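Long-range contacts in SAP-like pentraxin (Limulus polyphemus, PDB 3FLP), which probably acts as a calcium-dependent, sugar-binding lectin of the pentraxin family, each subunit carrying two calcium ions and assembling with its copies into doubly stacked seven-membered rings: residues V7-P12 with V207-S212; I40-R45 with Q98-C103. All coordinates share one frame; numbering follows the deposited sequence.

Contact 1 (V7-P12 with V207-S212); sequences VKISFP and VIVGIS
Ile9 and Val207 meet on the apolar face of this strand pair, CG2 of Ile9 lying 3.7 Å from CB of Val207. The same CG2 sits over one face of the Phe11 ring, offset toward its rim, while Val207 CG1 reaches Phe11 CD1 at 3.7 Å. The other branch of Ile9 serves a different neighbour: CG1 is anti to the carbonyl carbon (chi1 -63°), and CD1 beyond it lies beside Val209 CG2. The two strands are joined by an antiparallel ladder of four backbone hydrogen bonds, two between Lys8 and Gly210 and two between Ser10 and Ile208; Lys8 N to Gly210 O, at 2.8 Å, is nearly straight, yet the donor stands well above the carbonyl plane. On the face that carries Lys8, Ser10 and Ile208, a water donates a hydrogen bond to Ile208 O and is hydrogen-bonded to Ser10 OG at 2.7 Å, tying that hydroxyl to the partner strand. Lys8 lays its extended chain across the backbone of 210-212, CE coming to 3.2 Å from Ile211 O, and its ammonium goes on to a salt bridge with Glu162. Strand 7-11 is bonded on its other side to strand 161-169 in one sheet of the pentraxin beta sandwich, Leu22 of strand 21-24 in the other sheet covers Ile9 and Phe11, and 207-209 pair with a strand of a second subunit, carrying the sheet across the interface.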
ATOM      1  N   VAL A   7     -12.589  -2.178  31.500  1.00 10.17           N
ATOM      2  CA  VAL A   7     -13.456  -2.948  32.395  1.00  7.40           C
ATOM      3  C   VAL A   7     -13.467  -2.164  33.702  1.00  7.60           C
ATOM      4  O   VAL A   7     -12.447  -1.599  34.098  1.00  7.44           O
ATOM      5  CB  VAL A   7     -12.896  -4.375  32.653  1.00  7.87           C
ATOM      6  CG1 VAL A   7     -13.592  -5.024  33.861  1.00  5.77           C
ATOM      7  CG2 VAL A   7     -13.098  -5.233  31.416  1.00  7.43           C
ATOM      8  N   LYS A   8     -14.613  -2.106  34.367  1.00  6.76           N
ATOM      9  CA  LYS A   8     -14.681  -1.373  35.618  1.00  7.14           C
ATOM     10  C   LYS A   8     -15.310  -2.220  36.720  1.00  7.47           C
ATOM     11  O   LYS A   8     -16.012  -3.201  36.457  1.00  7.45           O
ATOM     12  CB  LYS A   8     -15.487  -0.076  35.438  1.00  4.66           C
ATOM     13  CG  LYS A   8     -16.995  -0.282  35.422  1.00  5.34           C
ATOM     14  CD  LYS A   8     -17.754   1.038  35.319  1.00  3.83           C
ATOM     15  CE  LYS A   8     -19.255   0.781  35.198  1.00  3.75           C
ATOM     16  NZ  LYS A   8     -20.023   2.049  35.071  1.00  5.89           N
ATOM     17  N   ILE A   9     -15.043  -1.832  37.959  1.00  7.42           N
ATOM     18  CA  ILE A   9     -15.591  -2.521  39.116  1.00  6.30           C
ATOM     19  C   ILE A   9     -16.328  -1.468  39.930  1.00  7.09           C
ATOM     20  O   ILE A   9     -15.788  -0.390  40.192  1.00  7.83           O
ATOM     21  CB  ILE A   9     -14.477  -3.125  40.013  1.00  6.16           C
ATOM     22  CG1 ILE A   9     -13.683  -4.188  39.241  1.00  3.02           C
ATOM     23  CG2 ILE A   9     -15.095  -3.709  41.278  1.00  2.82           C
ATOM     24  CD1 ILE A   9     -14.470  -5.424  38.902  1.00  5.85           C
ATOM     25  N   SER A  10     -17.562  -1.772  40.311  1.00  7.45           N
ATOM     26  CA  SER A  10     -18.351  -0.859  41.124  1.00  9.27           C
ATOM     27  C   SER A  10     -18.367  -1.362  42.562  1.00  9.74           C
ATOM     28  O   SER A  10     -18.643  -2.536  42.813  1.00  8.07           O
ATOM     29  CB  SER A  10     -19.792  -0.771  40.603  1.00  6.10           C
ATOM     30  OG  SER A  10     -19.829  -0.264  39.282  1.00  8.49           O
ATOM     31  N   PHE A  11     -18.045  -0.468  43.491  1.00 11.26           N
ATOM     32  CA  PHE A  11     -18.044  -0.768  44.921  1.00 11.07           C
ATOM     33  C   PHE A  11     -19.293  -0.031  45.398  1.00 13.62           C
ATOM     34  O   PHE A  11     -19.239   1.149  45.728  1.00 14.67           O
ATOM     35  CB  PHE A  11     -16.771  -0.199  45.559  1.00 10.45           C
ATOM     36  CG  PHE A  11     -15.504  -0.854  45.064  1.00  8.32           C
ATOM     37  CD1 PHE A  11     -15.029  -2.018  45.659  1.00  7.56           C
ATOM     38  CD2 PHE A  11     -14.819  -0.334  43.971  1.00  8.28           C
ATOM     39  CE1 PHE A  11     -13.887  -2.658  45.169  1.00  8.59           C
ATOM     40  CE2 PHE A  11     -13.680  -0.965  43.473  1.00  9.51           C
ATOM     41  CZ  PHE A  11     -13.212  -2.131  44.074  1.00  9.26           C
ATOM     42  N   PRO A  12     -20.439  -0.733  45.427  1.00 16.46           N
ATOM     43  CA  PRO A  12     -21.784  -0.283  45.813  1.00 18.66           C
ATOM     44  C   PRO A  12     -21.939   0.569  47.060  1.00 19.82           C
ATOM     45  O   PRO A  12     -22.584   1.622  47.030  1.00 22.13           O
ATOM     46  CB  PRO A  12     -22.568  -1.591  45.928  1.00 19.72           C
ATOM     47  CG  PRO A  12     -21.835  -2.518  45.002  1.00 18.65           C
ATOM     48  CD  PRO A  12     -20.410  -2.204  45.331  1.00 16.20           C
ATOM     49  N   VAL A 207     -19.308  -6.793  44.507  1.00  9.49           N
ATOM     50  CA  VAL A 207     -18.775  -5.777  43.610  1.00  8.78           C
ATOM     51  C   VAL A 207     -19.430  -6.063  42.261  1.00  8.66           C
ATOM     52  O   VAL A 207     -19.802  -7.207  41.975  1.00  7.15           O
ATOM     53  CB  VAL A 207     -17.236  -5.846  43.474  1.00  8.96           C
ATOM     54  CG1 VAL A 207     -16.582  -5.295  44.737  1.00 10.42           C
ATOM     55  CG2 VAL A 207     -16.785  -7.281  43.222  1.00  9.58           C
ATOM     56  N   ILE A 208     -19.589  -5.029  41.443  1.00  8.66           N
ATOM     57  CA  ILE A 208     -20.228  -5.183  40.145  1.00  8.56           C
ATOM     58  C   ILE A 208     -19.227  -5.018  39.017  1.00  7.67           C
ATOM     59  O   ILE A 208     -18.515  -4.017  38.952  1.00  8.28           O
ATOM     60  CB  ILE A 208     -21.359  -4.142  39.961  1.00 10.27           C
ATOM     61  CG1 ILE A 208     -22.335  -4.221  41.136  1.00 11.35           C
ATOM     62  CG2 ILE A 208     -22.095  -4.398  38.657  1.00 10.11           C
ATOM     63  CD1 ILE A 208     -23.375  -3.111  41.152  1.00 13.67           C
ATOM     64  N   VAL A 209     -19.173  -6.009  38.130  1.00  7.80           N
ATOM     65  CA  VAL A 209     -18.267  -5.971  36.994  1.00  6.95           C
ATOM     66  C   VAL A 209     -19.010  -5.375  35.792  1.00  9.43           C
ATOM     67  O   VAL A 209     -20.076  -5.859  35.401  1.00  9.64           O
ATOM     68  CB  VAL A 209     -17.760  -7.384  36.616  1.00  6.92           C
ATOM     69  CG1 VAL A 209     -16.827  -7.288  35.409  1.00  3.78           C
ATOM     70  CG2 VAL A 209     -17.037  -8.026  37.804  1.00  3.81           C
ATOM     71  N   GLY A 210     -18.445  -4.320  35.216  1.00  8.77           N
ATOM     72  CA  GLY A 210     -19.064  -3.683  34.073  1.00  7.68           C
ATOM     73  C   GLY A 210     -18.039  -3.010  33.185  1.00  9.81           C
ATOM     74  O   GLY A 210     -16.857  -3.376  33.189  1.00  9.82           O
ATOM     75  N   ILE A 211     -18.490  -2.013  32.433  1.00  9.52           N
ATOM     76  CA  ILE A 211     -17.624  -1.287  31.512  1.00  9.57           C
ATOM     77  C   ILE A 211     -17.583   0.204  31.834  1.00 10.99           C
ATOM     78  O   ILE A 211     -18.611   0.826  32.112  1.00 10.55           O
ATOM     79  CB  ILE A 211     -18.117  -1.461  30.050  1.00 10.38           C
ATOM     80  CG1 ILE A 211     -18.005  -2.934  29.631  1.00 10.21           C
ATOM     81  CG2 ILE A 211     -17.301  -0.571  29.103  1.00  8.51           C
ATOM     82  CD1 ILE A 211     -16.565  -3.452  29.563  1.00 10.62           C
ATOM     83  N   SER A 212     -16.382   0.772  31.797  1.00 10.33           N
ATOM     84  CA  SER A 212     -16.205   2.193  32.051  1.00  9.06           C
ATOM     85  C   SER A 212     -16.319   2.978  30.750  1.00  8.78           C
ATOM     86  O   SER A 212     -15.720   2.604  29.746  1.00 10.18           O
ATOM     87  CB  SER A 212     -14.834   2.450  32.660  1.00  6.89           C
ATOM     88  OG  SER A 212     -14.443   3.785  32.415  1.00  6.76           O
TER
HETATM   89  O   HOH W   1     -19.697  -2.101  37.265  1.00 13.86           O

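Contact 2 (I40-R45 with Q98-C103); sequences IKPFHR and QWYHVC
Ile40 and Tyr100 form an antiparallel hydrogen-bonded pair, each backbone N reaching the other's O at 2.9 Å. The Ile40 N bond is almost straight and meets Tyr100 O nearly along the C=O axis, whereas the return bond is more bent, 144° at the hydrogen. Ile40 O also takes a CA-H...O contact from Trp99, and Lys41 CA makes another to Gln98 O at 3.4 Å. The short strand segments are turned 108° from one another, and between these two segments Ile40 and Tyr100 are the one bridged pair. Beyond it, Ile40 CD1 touches Val102 CG2 at 3.8 Å. Pro42 CD comes up at the edge of the Tyr100 ring, the two side chains crossing at about a right angle. Strands 33-42 and 100-107 are neighbours in one sheet of the pentraxin beta sandwich, further joined by the Cys37-Cys103 disulfide. On the other side of the pair, Lys41 lies over the Trp99 indole in a CH-pi contact: CE stands 3.6 Å from the centroid of the five-membered ring and 3.3 Å from Trp99 NE1. The chain is bent at chi3 (-64°), which swings CE over the pyrrole part. Lys41 NZ then forms salt bridges with Glu162 and with Glu171 of a third subunit, whose carboxylate also accepts a hydrogen bond from Trp99 NE1, so lysine and indole share one acceptor across the subunit interface.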
ATOM      1  N   ILE A  40     -11.223   6.728  38.544  1.00  7.49           N
ATOM      2  CA  ILE A  40     -12.230   6.569  39.584  1.00  8.88           C
ATOM      3  C   ILE A  40     -13.415   7.519  39.455  1.00  9.42           C
ATOM      4  O   ILE A  40     -13.292   8.646  38.960  1.00  8.08           O
ATOM      5  CB  ILE A  40     -11.634   6.775  41.012  1.00 10.03           C
ATOM      6  CG1 ILE A  40     -10.942   8.140  41.098  1.00 11.23           C
ATOM      7  CG2 ILE A  40     -10.674   5.647  41.356  1.00 10.61           C
ATOM      8  CD1 ILE A  40     -10.455   8.505  42.493  1.00 11.22           C
ATOM      9  N   LYS A  41     -14.567   7.029  39.907  1.00  9.18           N
ATOM     10  CA  LYS A  41     -15.811   7.785  39.923  1.00  8.33           C
ATOM     11  C   LYS A  41     -16.267   7.644  41.373  1.00  8.23           C
ATOM     12  O   LYS A  41     -16.851   6.635  41.752  1.00  8.57           O
ATOM     13  CB  LYS A  41     -16.842   7.161  38.982  1.00  6.94           C
ATOM     14  CG  LYS A  41     -18.213   7.823  39.074  1.00  7.84           C
ATOM     15  CD  LYS A  41     -19.277   7.038  38.339  1.00  5.07           C
ATOM     16  CE  LYS A  41     -19.002   6.981  36.848  1.00  7.22           C
ATOM     17  NZ  LYS A  41     -20.144   6.345  36.123  1.00  8.49           N
ATOM     18  N   PRO A  42     -15.986   8.654  42.208  1.00  8.83           N
ATOM     19  CA  PRO A  42     -16.373   8.601  43.620  1.00  8.30           C
ATOM     20  C   PRO A  42     -17.861   8.799  43.896  1.00 10.31           C
ATOM     21  O   PRO A  42     -18.530   9.589  43.221  1.00 10.52           O
ATOM     22  CB  PRO A  42     -15.505   9.690  44.241  1.00  8.26           C
ATOM     23  CG  PRO A  42     -15.470  10.725  43.153  1.00  7.98           C
ATOM     24  CD  PRO A  42     -15.275   9.910  41.894  1.00  7.19           C
ATOM     25  N   PHE A  43     -18.372   8.073  44.890  1.00  9.86           N
ATOM     26  CA  PHE A  43     -19.779   8.174  45.272  1.00 10.70           C
ATOM     27  C   PHE A  43     -19.985   9.027  46.526  1.00 11.16           C
ATOM     28  O   PHE A  43     -21.115   9.397  46.837  1.00 12.23           O
ATOM     29  CB  PHE A  43     -20.388   6.789  45.515  1.00 11.29           C
ATOM     30  CG  PHE A  43     -20.646   5.995  44.256  1.00 12.62           C
ATOM     31  CD1 PHE A  43     -20.653   6.612  43.003  1.00 12.35           C
ATOM     32  CD2 PHE A  43     -20.932   4.634  44.330  1.00 11.43           C
ATOM     33  CE1 PHE A  43     -20.942   5.880  41.846  1.00 11.65           C
ATOM     34  CE2 PHE A  43     -21.223   3.897  43.178  1.00 12.07           C
ATOM     35  CZ  PHE A  43     -21.227   4.522  41.936  1.00 11.22           C
ATOM     36  N   HIS A  44     -18.911   9.328  47.255  1.00 11.15           N
ATOM     37  CA  HIS A  44     -19.044  10.155  48.456  1.00 11.81           C
ATOM     38  C   HIS A  44     -17.861  11.076  48.731  1.00 12.44           C
ATOM     39  O   HIS A  44     -16.731  10.822  48.312  1.00 11.05           O
ATOM     40  CB  HIS A  44     -19.345   9.287  49.695  1.00 12.35           C
ATOM     41  CG  HIS A  44     -18.348   8.196  49.949  1.00 16.42           C
ATOM     42  ND1 HIS A  44     -17.054   8.441  50.362  1.00 16.70           N
ATOM     43  CD2 HIS A  44     -18.468   6.847  49.882  1.00 16.93           C
ATOM     44  CE1 HIS A  44     -16.424   7.294  50.539  1.00 17.16           C
ATOM     45  NE2 HIS A  44     -17.259   6.310  50.255  1.00 18.91           N
ATOM     46  N   ARG A  45     -18.140  12.165  49.440  1.00 13.54           N
ATOM     47  CA  ARG A  45     -17.128  13.155  49.775  1.00 13.55           C
ATOM     48  C   ARG A  45     -16.197  12.754  50.914  1.00 13.73           C
ATOM     49  O   ARG A  45     -15.025  13.136  50.913  1.00 11.63           O
ATOM     50  CB  ARG A  45     -17.790  14.487  50.133  1.00 14.67           C
ATOM     51  CG  ARG A  45     -18.370  15.241  48.949  1.00 15.68           C
ATOM     52  CD  ARG A  45     -18.702  16.673  49.337  1.00 16.69           C
ATOM     53  NE  ARG A  45     -18.775  17.539  48.165  1.00 20.05           N
ATOM     54  CZ  ARG A  45     -18.850  18.866  48.212  1.00 20.84           C
ATOM     55  NH1 ARG A  45     -18.867  19.497  49.380  1.00 21.85           N
ATOM     56  NH2 ARG A  45     -18.892  19.565  47.086  1.00 20.73           N
ATOM     57  N   GLN A  98     -18.837  11.558  38.630  1.00  7.86           N
ATOM     58  CA  GLN A  98     -18.054  11.827  37.418  1.00  8.47           C
ATOM     59  C   GLN A  98     -16.694  11.130  37.491  1.00  7.94           C
ATOM     60  O   GLN A  98     -16.192  10.846  38.579  1.00  7.32           O
ATOM     61  CB  GLN A  98     -17.837  13.330  37.214  1.00  7.59           C
ATOM     62  CG  GLN A  98     -19.105  14.079  36.832  1.00  9.46           C
ATOM     63  CD  GLN A  98     -19.773  13.481  35.611  1.00 10.66           C
ATOM     64  OE1 GLN A  98     -19.237  13.540  34.503  1.00 10.78           O
ATOM     65  NE2 GLN A  98     -20.941  12.882  35.810  1.00 11.31           N
ATOM     66  N   TRP A  99     -16.113  10.854  36.326  1.00  7.44           N
ATOM     67  CA  TRP A  99     -14.820  10.183  36.236  1.00  7.00           C
ATOM     68  C   TRP A  99     -13.638  11.136  36.344  1.00  7.29           C
ATOM     69  O   TRP A  99     -13.688  12.263  35.854  1.00  9.75           O
ATOM     70  CB  TRP A  99     -14.691   9.431  34.911  1.00  5.79           C
ATOM     71  CG  TRP A  99     -15.502   8.179  34.787  1.00  5.75           C
ATOM     72  CD1 TRP A  99     -16.660   8.009  34.062  1.00  4.52           C
ATOM     73  CD2 TRP A  99     -15.185   6.894  35.345  1.00  4.23           C
ATOM     74  NE1 TRP A  99     -17.067   6.696  34.131  1.00  5.40           N
ATOM     75  CE2 TRP A  99     -16.184   5.991  34.911  1.00  4.34           C
ATOM     76  CE3 TRP A  99     -14.152   6.419  36.170  1.00  4.14           C
ATOM     77  CZ2 TRP A  99     -16.178   4.637  35.273  1.00  2.46           C
ATOM     78  CZ3 TRP A  99     -14.145   5.074  36.532  1.00  1.00           C
ATOM     79  CH2 TRP A  99     -15.152   4.199  36.079  1.00  1.00           C
ATOM     80  N   TYR A 100     -12.569  10.664  36.978  1.00  7.07           N
ATOM     81  CA  TYR A 100     -11.339  11.436  37.132  1.00  6.64           C
ATOM     82  C   TYR A 100     -10.179  10.454  37.094  1.00  6.99           C
ATOM     83  O   TYR A 100     -10.328   9.298  37.494  1.00  7.34           O
ATOM     84  CB  TYR A 100     -11.310  12.184  38.475  1.00  5.29           C
ATOM     85  CG  TYR A 100     -12.464  13.134  38.670  1.00  7.14           C
ATOM     86  CD1 TYR A 100     -13.653  12.705  39.257  1.00  5.81           C
ATOM     87  CD2 TYR A 100     -12.394  14.445  38.201  1.00  9.05           C
ATOM     88  CE1 TYR A 100     -14.745  13.553  39.369  1.00  8.57           C
ATOM     89  CE2 TYR A 100     -13.490  15.312  38.303  1.00  8.05           C
ATOM     90  CZ  TYR A 100     -14.662  14.857  38.884  1.00  9.68           C
ATOM     91  OH  TYR A 100     -15.760  15.694  38.965  1.00 11.37           O
ATOM     92  N   HIS A 101      -9.034  10.886  36.586  1.00  6.83           N
ATOM     93  CA  HIS A 101      -7.881  10.009  36.590  1.00  7.54           C
ATOM     94  C   HIS A 101      -7.038  10.485  37.756  1.00  7.99           C
ATOM     95  O   HIS A 101      -6.738  11.670  37.879  1.00  7.50           O
ATOM     96  CB  HIS A 101      -7.072  10.082  35.291  1.00  7.66           C
ATOM     97  CG  HIS A 101      -5.975   9.061  35.223  1.00 10.53           C
ATOM     98  ND1 HIS A 101      -4.749   9.242  35.832  1.00 10.90           N
ATOM     99  CD2 HIS A 101      -5.950   7.814  34.693  1.00  9.54           C
ATOM    100  CE1 HIS A 101      -4.019   8.151  35.680  1.00 11.56           C
ATOM    101  NE2 HIS A 101      -4.724   7.269  34.993  1.00 11.19           N
ATOM    102  N   VAL A 102      -6.674   9.558  38.626  1.00  8.59           N
ATOM    103  CA  VAL A 102      -5.881   9.898  39.793  1.00  9.77           C
ATOM    104  C   VAL A 102      -4.640   9.028  39.849  1.00  9.85           C
ATOM    105  O   VAL A 102      -4.674   7.844  39.505  1.00  9.38           O
ATOM    106  CB  VAL A 102      -6.718   9.718  41.097  1.00 10.97           C
ATOM    107  CG1 VAL A 102      -5.812   9.708  42.317  1.00 10.98           C
ATOM    108  CG2 VAL A 102      -7.733  10.850  41.215  1.00 10.68           C
ATOM    109  N   CYS A 103      -3.534   9.625  40.267  1.00 10.17           N
ATOM    110  CA  CYS A 103      -2.303   8.884  40.371  1.00 10.41           C
ATOM    111  C   CYS A 103      -1.482   9.342  41.577  1.00  9.20           C
ATOM    112  O   CYS A 103      -1.392  10.534  41.861  1.00  7.86           O
ATOM    113  CB  CYS A 103      -1.489   9.034  39.079  1.00 13.38           C
ATOM    114  SG  CYS A 103      -0.276   7.695  38.907  1.00 24.45           S
TER

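How the contacts relate
Contacts 1 and 2 lie in the same sheet with centres about 13 Å apart, and strand 161-169 runs between strands 7-11 and 33-42. Along the chain, contact 2 is nested within the loop that contact 1 closes. They touch through Trp99, whose CZ2 lies 3.4 Å from Ser212 OG and 3.9 Å from Lys8 CD. Glu162 links their charges, taking salt bridges from both Lys8 and Lys41, and both contacts border the third subunit. The calcium sites lie elsewhere: in contact 1 the side chain of Phe11 is about 12 Å from those of the ligands Glu145 and Gln146, and contact 2 is also away from the metals.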